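Long-range contact in peroxiredoxin 6 (Arenicola marina, PDB 2V2G), which probably reduces hydrogen peroxide and organic hydroperoxides to water and alcohols as a thiol-specific peroxidase of the Prx6 subfamily: residues W26-D40 with G63-H77. The protein carries 1 engineered substitution. Numbering follows the deposited sequence.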
ATOM      1  N   TRP A  26      21.844 -11.657   2.596  1.00 24.94           N
ATOM      2  CA  TRP A  26      21.736 -10.502   3.466  1.00 24.60           C
ATOM      3  C   TRP A  26      20.481 -10.635   4.315  1.00 24.44           C
ATOM      4  O   TRP A  26      20.534 -10.454   5.543  1.00 24.96           O
ATOM      5  CB  TRP A  26      21.670  -9.197   2.640  1.00 25.61           C
ATOM      6  CG  TRP A  26      21.435  -8.013   3.510  1.00 26.43           C
ATOM      7  CD1 TRP A  26      22.369  -7.308   4.222  1.00 28.01           C
ATOM      8  CD2 TRP A  26      20.177  -7.448   3.841  1.00 27.65           C
ATOM      9  NE1 TRP A  26      21.755  -6.312   4.931  1.00 27.28           N
ATOM     10  CE2 TRP A  26      20.415  -6.391   4.743  1.00 25.35           C
ATOM     11  CE3 TRP A  26      18.871  -7.737   3.473  1.00 27.85           C
ATOM     12  CZ2 TRP A  26      19.385  -5.609   5.257  1.00 27.85           C
ATOM     13  CZ3 TRP A  26      17.827  -6.939   4.002  1.00 29.01           C
ATOM     14  CH2 TRP A  26      18.133  -5.907   4.905  1.00 28.05           C
ATOM     15  N   LEU A  27      19.385 -11.002   3.692  1.00 24.62           N
ATOM     16  CA  LEU A  27      18.135 -11.156   4.414  1.00 24.82           C
ATOM     17  C   LEU A  27      18.174 -12.372   5.380  1.00 24.19           C
ATOM     18  O   LEU A  27      17.776 -12.273   6.561  1.00 23.89           O
ATOM     19  CB  LEU A  27      16.909 -11.256   3.491  1.00 24.91           C
ATOM     20  CG  LEU A  27      15.574 -11.388   4.210  1.00 24.82           C
ATOM     21  CD1 LEU A  27      15.298 -10.132   5.016  1.00 27.30           C
ATOM     22  CD2 LEU A  27      14.363 -11.580   3.237  1.00 27.73           C
ATOM     23  N   GLY A  28      18.673 -13.515   4.892  1.00 23.63           N
ATOM     24  CA  GLY A  28      18.642 -14.695   5.748  1.00 24.84           C
ATOM     25  C   GLY A  28      17.225 -15.133   6.133  1.00 24.58           C
ATOM     26  O   GLY A  28      16.243 -14.873   5.413  1.00 26.86           O
ATOM     27  N   ASN A  29      17.134 -15.814   7.285  1.00 26.49           N
ATOM     28  CA  ASN A  29      15.873 -16.412   7.743  1.00 25.98           C
ATOM     29  C   ASN A  29      15.077 -15.372   8.572  1.00 26.54           C
ATOM     30  O   ASN A  29      14.853 -15.565   9.773  1.00 29.03           O
ATOM     31  CB  ASN A  29      16.220 -17.651   8.561  1.00 28.04           C
ATOM     32  CG  ASN A  29      15.041 -18.374   9.106  1.00 29.37           C
ATOM     33  OD1 ASN A  29      13.983 -18.393   8.494  1.00 35.95           O
ATOM     34  ND2 ASN A  29      15.228 -19.027  10.293  1.00 33.72           N
ATOM     35  N   SER A  30      14.808 -14.239   7.958  1.00 24.59           N
ATOM     36  CA  SER A  30      14.252 -13.070   8.629  1.00 25.54           C
ATOM     37  C   SER A  30      13.192 -12.413   7.772  1.00 24.88           C
ATOM     38  O   SER A  30      13.311 -12.446   6.536  1.00 25.79           O
ATOM     39  CB  SER A  30      15.339 -12.025   8.839  1.00 26.40           C
ATOM     40  OG  SER A  30      14.883 -10.957   9.637  1.00 25.72           O
ATOM     41  N   TRP A  31      12.230 -11.732   8.448  1.00 24.91           N
ATOM     42  CA  TRP A  31      11.346 -10.778   7.798  1.00 24.95           C
ATOM     43  C   TRP A  31      12.188  -9.588   7.355  1.00 23.83           C
ATOM     44  O   TRP A  31      13.170  -9.226   8.012  1.00 22.75           O
ATOM     45  CB  TRP A  31      10.247 -10.292   8.752  1.00 24.30           C
ATOM     46  CG  TRP A  31       9.180 -11.322   9.006  1.00 23.72           C
ATOM     47  CD1 TRP A  31       9.209 -12.336   9.887  1.00 23.34           C
ATOM     48  CD2 TRP A  31       7.967 -11.463   8.292  1.00 22.31           C
ATOM     49  NE1 TRP A  31       8.063 -13.091   9.792  1.00 24.16           N
ATOM     50  CE2 TRP A  31       7.271 -12.540   8.824  1.00 23.49           C
ATOM     51  CE3 TRP A  31       7.370 -10.732   7.257  1.00 25.06           C
ATOM     52  CZ2 TRP A  31       5.994 -12.932   8.304  1.00 24.95           C
ATOM     53  CZ3 TRP A  31       6.118 -11.139   6.772  1.00 25.46           C
ATOM     54  CH2 TRP A  31       5.483 -12.213   7.262  1.00 25.36           C
ATOM     55  N   GLY A  32      11.783  -8.980   6.263  1.00 23.75           N
ATOM     56  CA  GLY A  32      12.474  -7.852   5.696  1.00 24.75           C
ATOM     57  C   GLY A  32      11.553  -6.843   5.068  1.00 24.93           C
ATOM     58  O   GLY A  32      10.496  -7.217   4.593  1.00 25.40           O
ATOM     59  N   VAL A  33      12.010  -5.600   4.994  1.00 24.21           N
ATOM     60  CA  VAL A  33      11.299  -4.539   4.275  1.00 23.59           C
ATOM     61  C   VAL A  33      12.305  -3.852   3.358  1.00 23.85           C
ATOM     62  O   VAL A  33      13.293  -3.276   3.871  1.00 25.76           O
ATOM     63  CB  VAL A  33      10.648  -3.457   5.204  1.00 23.01           C
ATOM     64  CG1 VAL A  33      10.168  -2.248   4.399  1.00 26.93           C
ATOM     65  CG2 VAL A  33       9.486  -4.100   5.973  1.00 24.60           C
ATOM     66  N   LEU A  34      12.111  -3.990   2.051  1.00 24.38           N
ATOM     67  CA  LEU A  34      12.839  -3.221   1.064  1.00 24.83           C
ATOM     68  C   LEU A  34      11.994  -2.044   0.636  1.00 25.54           C
ATOM     69  O   LEU A  34      10.843  -2.227   0.247  1.00 25.78           O
ATOM     70  CB  LEU A  34      13.187  -4.100  -0.176  1.00 24.89           C
ATOM     71  CG  LEU A  34      13.800  -3.467  -1.402  1.00 26.66           C
ATOM     72  CD1 LEU A  34      15.067  -2.783  -0.989  1.00 30.03           C
ATOM     73  CD2 LEU A  34      14.119  -4.576  -2.472  1.00 31.14           C
ATOM     74  N   PHE A  35      12.536  -0.834   0.708  1.00 24.20           N
ATOM     75  CA  PHE A  35      11.751   0.349   0.324  1.00 25.09           C
ATOM     76  C   PHE A  35      12.598   1.238  -0.525  1.00 25.94           C
ATOM     77  O   PHE A  35      13.821   1.323  -0.312  1.00 29.11           O
ATOM     78  CB  PHE A  35      11.203   1.066   1.535  1.00 26.14           C
ATOM     79  CG  PHE A  35      12.201   1.636   2.471  1.00 26.02           C
ATOM     80  CD1 PHE A  35      12.876   0.817   3.347  1.00 26.17           C
ATOM     81  CD2 PHE A  35      12.362   3.019   2.543  1.00 27.98           C
ATOM     82  CE1 PHE A  35      13.850   1.358   4.264  1.00 27.85           C
ATOM     83  CE2 PHE A  35      13.254   3.568   3.464  1.00 28.16           C
ATOM     84  CZ  PHE A  35      13.977   2.741   4.323  1.00 27.83           C
ATOM     85  N   SER A  36      12.004   1.829  -1.554  1.00 24.71           N
ATOM     86  CA  SER A  36      12.733   2.684  -2.460  1.00 23.70           C
ATOM     87  C   SER A  36      12.309   4.146  -2.308  1.00 24.07           C
ATOM     88  O   SER A  36      11.262   4.482  -1.744  1.00 25.29           O
ATOM     89  CB  SER A  36      12.537   2.257  -3.912  1.00 24.29           C
ATOM     90  OG  SER A  36      11.174   2.441  -4.286  1.00 25.60           O
ATOM     91  N   HIS A  37      13.147   5.021  -2.868  1.00 24.71           N
ATOM     92  CA  HIS A  37      12.844   6.411  -3.033  1.00 23.80           C
ATOM     93  C   HIS A  37      13.460   6.974  -4.317  1.00 23.76           C
ATOM     94  O   HIS A  37      14.399   6.403  -4.870  1.00 22.94           O
ATOM     95  CB  HIS A  37      13.330   7.246  -1.835  1.00 23.57           C
ATOM     96  CG  HIS A  37      14.825   7.290  -1.715  1.00 23.59           C
ATOM     97  ND1 HIS A  37      15.551   6.275  -1.128  1.00 25.33           N
ATOM     98  CD2 HIS A  37      15.727   8.228  -2.096  1.00 24.38           C
ATOM     99  CE1 HIS A  37      16.845   6.568  -1.204  1.00 24.64           C
ATOM    100  NE2 HIS A  37      16.985   7.733  -1.813  1.00 23.85           N
ATOM    101  N   PRO A  38      12.878   8.062  -4.854  1.00 24.00           N
ATOM    102  CA  PRO A  38      13.303   8.516  -6.203  1.00 24.36           C
ATOM    103  C   PRO A  38      14.730   9.021  -6.341  1.00 24.44           C
ATOM    104  O   PRO A  38      15.428   8.610  -7.255  1.00 24.86           O
ATOM    105  CB  PRO A  38      12.249   9.577  -6.571  1.00 24.81           C
ATOM    106  CG  PRO A  38      11.102   9.296  -5.671  1.00 28.05           C
ATOM    107  CD  PRO A  38      11.659   8.776  -4.395  1.00 25.37           C
ATOM    108  N   ARG A  39      15.187   9.852  -5.398  1.00 25.20           N
ATOM    109  CA  ARG A  39      16.452  10.521  -5.554  1.00 25.50           C
ATOM    110  C   ARG A  39      16.961  10.941  -4.174  1.00 24.65           C
ATOM    111  O   ARG A  39      16.204  11.417  -3.368  1.00 26.23           O
ATOM    112  CB  ARG A  39      16.292  11.786  -6.454  1.00 26.44           C
ATOM    113  CG  ARG A  39      17.548  12.225  -7.095  1.00 29.49           C
ATOM    114  CD  ARG A  39      17.744  11.373  -8.269  1.00 34.01           C
ATOM    115  NE  ARG A  39      19.025  11.548  -8.921  1.00 33.93           N
ATOM    116  CZ  ARG A  39      19.253  12.467  -9.863  1.00 37.01           C
ATOM    117  NH1 ARG A  39      18.304  13.339 -10.227  1.00 36.36           N
ATOM    118  NH2 ARG A  39      20.460  12.533 -10.417  1.00 35.94           N
ATOM    119  N   ASP A  40      18.260  10.780  -3.962  1.00 25.28           N
ATOM    120  CA  ASP A  40      18.941  11.362  -2.796  1.00 24.46           C
ATOM    121  C   ASP A  40      18.881  12.858  -2.872  1.00 25.12           C
ATOM    122  O   ASP A  40      18.715  13.423  -3.959  1.00 25.73           O
ATOM    123  CB  ASP A  40      20.412  10.908  -2.703  1.00 25.47           C
ATOM    124  CG  ASP A  40      20.559   9.418  -2.518  1.00 24.40           C
ATOM    125  OD1 ASP A  40      19.527   8.678  -2.520  1.00 26.49           O
ATOM    126  OD2 ASP A  40      21.751   8.994  -2.432  1.00 26.19           O
ATOM    127  N   GLY A  63      11.853  -8.168  14.635  1.00 22.94           N
ATOM    128  CA  GLY A  63      12.720  -9.015  13.827  1.00 24.16           C
ATOM    129  C   GLY A  63      12.719  -8.682  12.355  1.00 22.76           C
ATOM    130  O   GLY A  63      12.910  -9.559  11.500  1.00 24.57           O
ATOM    131  N   VAL A  64      12.495  -7.406  12.024  1.00 22.63           N
ATOM    132  CA  VAL A  64      12.360  -6.983  10.641  1.00 22.81           C
ATOM    133  C   VAL A  64      13.573  -6.180  10.173  1.00 23.85           C
ATOM    134  O   VAL A  64      13.959  -5.162  10.802  1.00 25.04           O
ATOM    135  CB  VAL A  64      11.059  -6.108  10.413  1.00 23.35           C
ATOM    136  CG1 VAL A  64      11.055  -5.546   9.016  1.00 26.32           C
ATOM    137  CG2 VAL A  64       9.793  -6.909  10.862  1.00 23.83           C
ATOM    138  N   LYS A  65      14.269  -6.763   9.219  1.00 23.15           N
ATOM    139  CA  LYS A  65      15.455  -6.102   8.620  1.00 23.88           C
ATOM    140  C   LYS A  65      15.017  -5.062   7.625  1.00 25.77           C
ATOM    141  O   LYS A  65      14.256  -5.369   6.705  1.00 29.20           O
ATOM    142  CB  LYS A  65      16.358  -7.105   7.896  1.00 25.89           C
ATOM    143  CG  LYS A  65      17.012  -8.064   8.843  1.00 25.47           C
ATOM    144  CD  LYS A  65      18.084  -8.948   8.171  1.00 26.06           C
ATOM    145  CE  LYS A  65      18.594 -10.058   9.061  1.00 29.50           C
ATOM    146  NZ  LYS A  65      19.672 -10.802   8.350  1.00 29.86           N
ATOM    147  N   LEU A  66      15.596  -3.879   7.710  1.00 24.73           N
ATOM    148  CA  LEU A  66      15.335  -2.826   6.759  1.00 23.17           C
ATOM    149  C   LEU A  66      16.428  -2.582   5.710  1.00 22.78           C
ATOM    150  O   LEU A  66      17.618  -2.676   6.029  1.00 23.23           O
ATOM    151  CB  LEU A  66      15.193  -1.511   7.544  1.00 24.39           C
ATOM    152  CG  LEU A  66      14.001  -1.332   8.467  1.00 24.79           C
ATOM    153  CD1 LEU A  66      14.339  -0.323   9.638  1.00 25.78           C
ATOM    154  CD2 LEU A  66      12.802  -0.927   7.635  1.00 24.10           C
ATOM    155  N   ILE A  67      16.008  -2.210   4.507  1.00 22.33           N
ATOM    156  CA  ILE A  67      16.934  -1.861   3.430  1.00 23.32           C
ATOM    157  C   ILE A  67      16.310  -0.886   2.436  1.00 23.57           C
ATOM    158  O   ILE A  67      15.211  -1.099   2.017  1.00 24.07           O
ATOM    159  CB  ILE A  67      17.609  -3.111   2.727  1.00 23.17           C
ATOM    160  CG1 ILE A  67      18.686  -2.690   1.765  1.00 25.12           C
ATOM    161  CG2 ILE A  67      16.610  -4.000   2.027  1.00 23.30           C
ATOM    162  CD1 ILE A  67      19.778  -3.837   1.532  1.00 24.83           C
ATOM    163  N   ALA A  68      17.032   0.227   2.207  1.00 23.32           N
ATOM    164  CA  ALA A  68      16.595   1.285   1.284  1.00 24.42           C
ATOM    165  C   ALA A  68      17.243   1.123  -0.096  1.00 24.86           C
ATOM    166  O   ALA A  68      18.176   0.367  -0.258  1.00 24.81           O
ATOM    167  CB  ALA A  68      16.868   2.631   1.887  1.00 24.99           C
ATOM    168  N   LEU A  69      16.728   1.866  -1.084  1.00 23.96           N
ATOM    169  CA  LEU A  69      17.108   1.760  -2.491  1.00 25.37           C
ATOM    170  C   LEU A  69      16.747   2.998  -3.249  1.00 23.95           C
ATOM    171  O   LEU A  69      15.626   3.492  -3.150  1.00 23.47           O
ATOM    172  CB  LEU A  69      16.436   0.599  -3.139  1.00 25.83           C
ATOM    173  CG  LEU A  69      16.856   0.323  -4.577  1.00 26.62           C
ATOM    174  CD1 LEU A  69      16.814  -1.184  -4.802  1.00 27.85           C
ATOM    175  CD2 LEU A  69      16.019   1.136  -5.616  1.00 27.69           C
ATOM    176  N   SER A  70      17.710   3.541  -3.960  1.00 22.79           N
ATOM    177  CA  SER A  70      17.432   4.437  -5.077  1.00 23.19           C
ATOM    178  C   SER A  70      18.436   4.178  -6.224  1.00 22.71           C
ATOM    179  O   SER A  70      19.385   3.385  -6.108  1.00 23.68           O
ATOM    180  CB  SER A  70      17.484   5.906  -4.639  1.00 23.81           C
ATOM    181  OG  SER A  70      18.837   6.434  -4.610  1.00 26.82           O
ATOM    182  N   CYS A  71      18.245   4.864  -7.328  1.00 23.66           N
ATOM    183  CA  CYS A  71      19.163   4.661  -8.478  1.00 23.62           C
ATOM    184  C   CYS A  71      20.446   5.502  -8.366  1.00 24.77           C
ATOM    185  O   CYS A  71      21.272   5.496  -9.247  1.00 25.54           O
ATOM    186  CB  CYS A  71      18.505   4.845  -9.846  1.00 25.88           C
ATOM    187  SG  CYS A  71      17.009   3.812 -10.083  1.00 27.52           S
ATOM    188  N   ASP A  72      20.608   6.219  -7.264  1.00 25.37           N
ATOM    189  CA  ASP A  72      21.832   6.999  -7.071  1.00 26.11           C
ATOM    190  C   ASP A  72      23.032   6.114  -6.687  1.00 26.38           C
ATOM    191  O   ASP A  72      22.872   4.948  -6.340  1.00 26.86           O
ATOM    192  CB  ASP A  72      21.598   8.036  -5.975  1.00 26.88           C
ATOM    193  CG  ASP A  72      20.552   9.063  -6.378  1.00 30.22           C
ATOM    194  OD1 ASP A  72      20.868   9.915  -7.253  1.00 35.55           O
ATOM    195  OD2 ASP A  72      19.410   8.970  -5.844  1.00 32.07           O
ATOM    196  N   ASN A  73      24.225   6.695  -6.716  1.00 25.24           N
ATOM    197  CA  ASN A  73      25.428   5.972  -6.386  1.00 25.70           C
ATOM    198  C   ASN A  73      25.713   5.920  -4.878  1.00 24.89           C
ATOM    199  O   ASN A  73      25.134   6.674  -4.080  1.00 24.77           O
ATOM    200  CB  ASN A  73      26.648   6.466  -7.216  1.00 26.32           C
ATOM    201  CG  ASN A  73      27.095   7.885  -6.864  1.00 27.14           C
ATOM    202  OD1 ASN A  73      27.005   8.316  -5.724  1.00 28.37           O
ATOM    203  ND2 ASN A  73      27.607   8.595  -7.843  1.00 29.57           N
ATOM    204  N   VAL A  74      26.602   5.031  -4.484  1.00 24.62           N
ATOM    205  CA  VAL A  74      26.890   4.808  -3.062  1.00 25.28           C
ATOM    206  C   VAL A  74      27.501   6.060  -2.365  1.00 24.36           C
ATOM    207  O   VAL A  74      27.181   6.367  -1.207  1.00 23.91           O
ATOM    208  CB  VAL A  74      27.807   3.563  -2.870  1.00 25.12           C
ATOM    209  CG1 VAL A  74      28.250   3.411  -1.379  1.00 28.14           C
ATOM    210  CG2 VAL A  74      27.112   2.316  -3.378  1.00 27.03           C
ATOM    211  N   ALA A  75      28.380   6.780  -3.065  1.00 24.33           N
ATOM    212  CA  ALA A  75      28.980   8.019  -2.522  1.00 24.64           C
ATOM    213  C   ALA A  75      27.925   9.068  -2.162  1.00 24.80           C
ATOM    214  O   ALA A  75      27.941   9.645  -1.066  1.00 24.02           O
ATOM    215  CB  ALA A  75      30.016   8.563  -3.520  1.00 24.78           C
ATOM    216  N   ASP A  76      26.948   9.259  -3.050  1.00 24.07           N
ATOM    217  CA  ASP A  76      25.810  10.130  -2.761  1.00 24.87           C
ATOM    218  C   ASP A  76      24.943   9.629  -1.578  1.00 24.29           C
ATOM    219  O   ASP A  76      24.488  10.401  -0.718  1.00 23.01           O
ATOM    220  CB  ASP A  76      24.942  10.251  -4.016  1.00 25.19           C
ATOM    221  CG  ASP A  76      25.464  11.278  -4.983  1.00 27.10           C
ATOM    222  OD1 ASP A  76      26.511  11.866  -4.712  1.00 29.21           O
ATOM    223  OD2 ASP A  76      24.837  11.455  -6.046  1.00 31.65           O
ATOM    224  N   HIS A  77      24.730   8.324  -1.504  1.00 24.05           N
ATOM    225  CA  HIS A  77      24.023   7.757  -0.360  1.00 24.55           C
ATOM    226  C   HIS A  77      24.742   8.063   0.937  1.00 22.79           C
ATOM    227  O   HIS A  77      24.121   8.462   1.912  1.00 22.64           O
ATOM    228  CB  HIS A  77      23.897   6.253  -0.484  1.00 23.84           C
ATOM    229  CG  HIS A  77      22.989   5.799  -1.578  1.00 27.13           C
ATOM    230  ND1 HIS A  77      23.015   4.517  -2.084  1.00 27.37           N
ATOM    231  CD2 HIS A  77      21.984   6.437  -2.223  1.00 25.04           C
ATOM    232  CE1 HIS A  77      22.050   4.394  -2.987  1.00 25.21           C
ATOM    233  NE2 HIS A  77      21.434   5.550  -3.113  1.00 30.08           N
TER
HETATM  234  O   HOH W   1      12.293 -12.142  11.473  1.00 20.57           O
HETATM  235  O   HOH W   2      14.405   4.035  -0.110  1.00 28.00           O
HETATM  236  O   HOH W   3      15.539   5.929  -7.717  1.00 15.32           O
HETATM  237  O   HOH W   4      22.651  10.134  -9.625  1.00 58.05           O
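Trp26 lays its indole between two side chains of strand 64-70: Ile67 CD1 sits over the six-membered ring, 4.1 Å from its centroid and 7° off the normal (CH-pi), while Lys65 CD lies over the opposite face. Extended beyond CG, the lysine carries NZ to the end of helix 23-27, donating to Trp26 O (3.0 Å, in the carbonyl plane) and, from above the carbonyl plane, to Leu27 O. With an alanine at Lys65, both carbonyls would probably lose this donor and one indole face its aliphatic cover. Strands 31-36 and 64-70 run parallel in the central sheet of the thioredoxin fold, Val33 N bonding to Lys65 O (2.8 Å). At the C-terminal end of strand 64-70, Ser70 CB overlies the His37 ring (3.6 Å from its centroid), whose NE2 donates in plane to Asp40 OD1 (2.8 Å, 169°). Asp72 takes Arg39 NE on the syn lone pair of OD1 (3.0 Å) in a salt bridge, guanidinium and carboxylate planes 2° apart, and Asp40 N on OD2 (2.9 Å). These bonds probably offset the closeness of Asp40 OD1 and Asp72 OD2 (3.3 Å) and fix the loop bearing His37, near engineered Ser45, probably the peroxidatic cysteine's position.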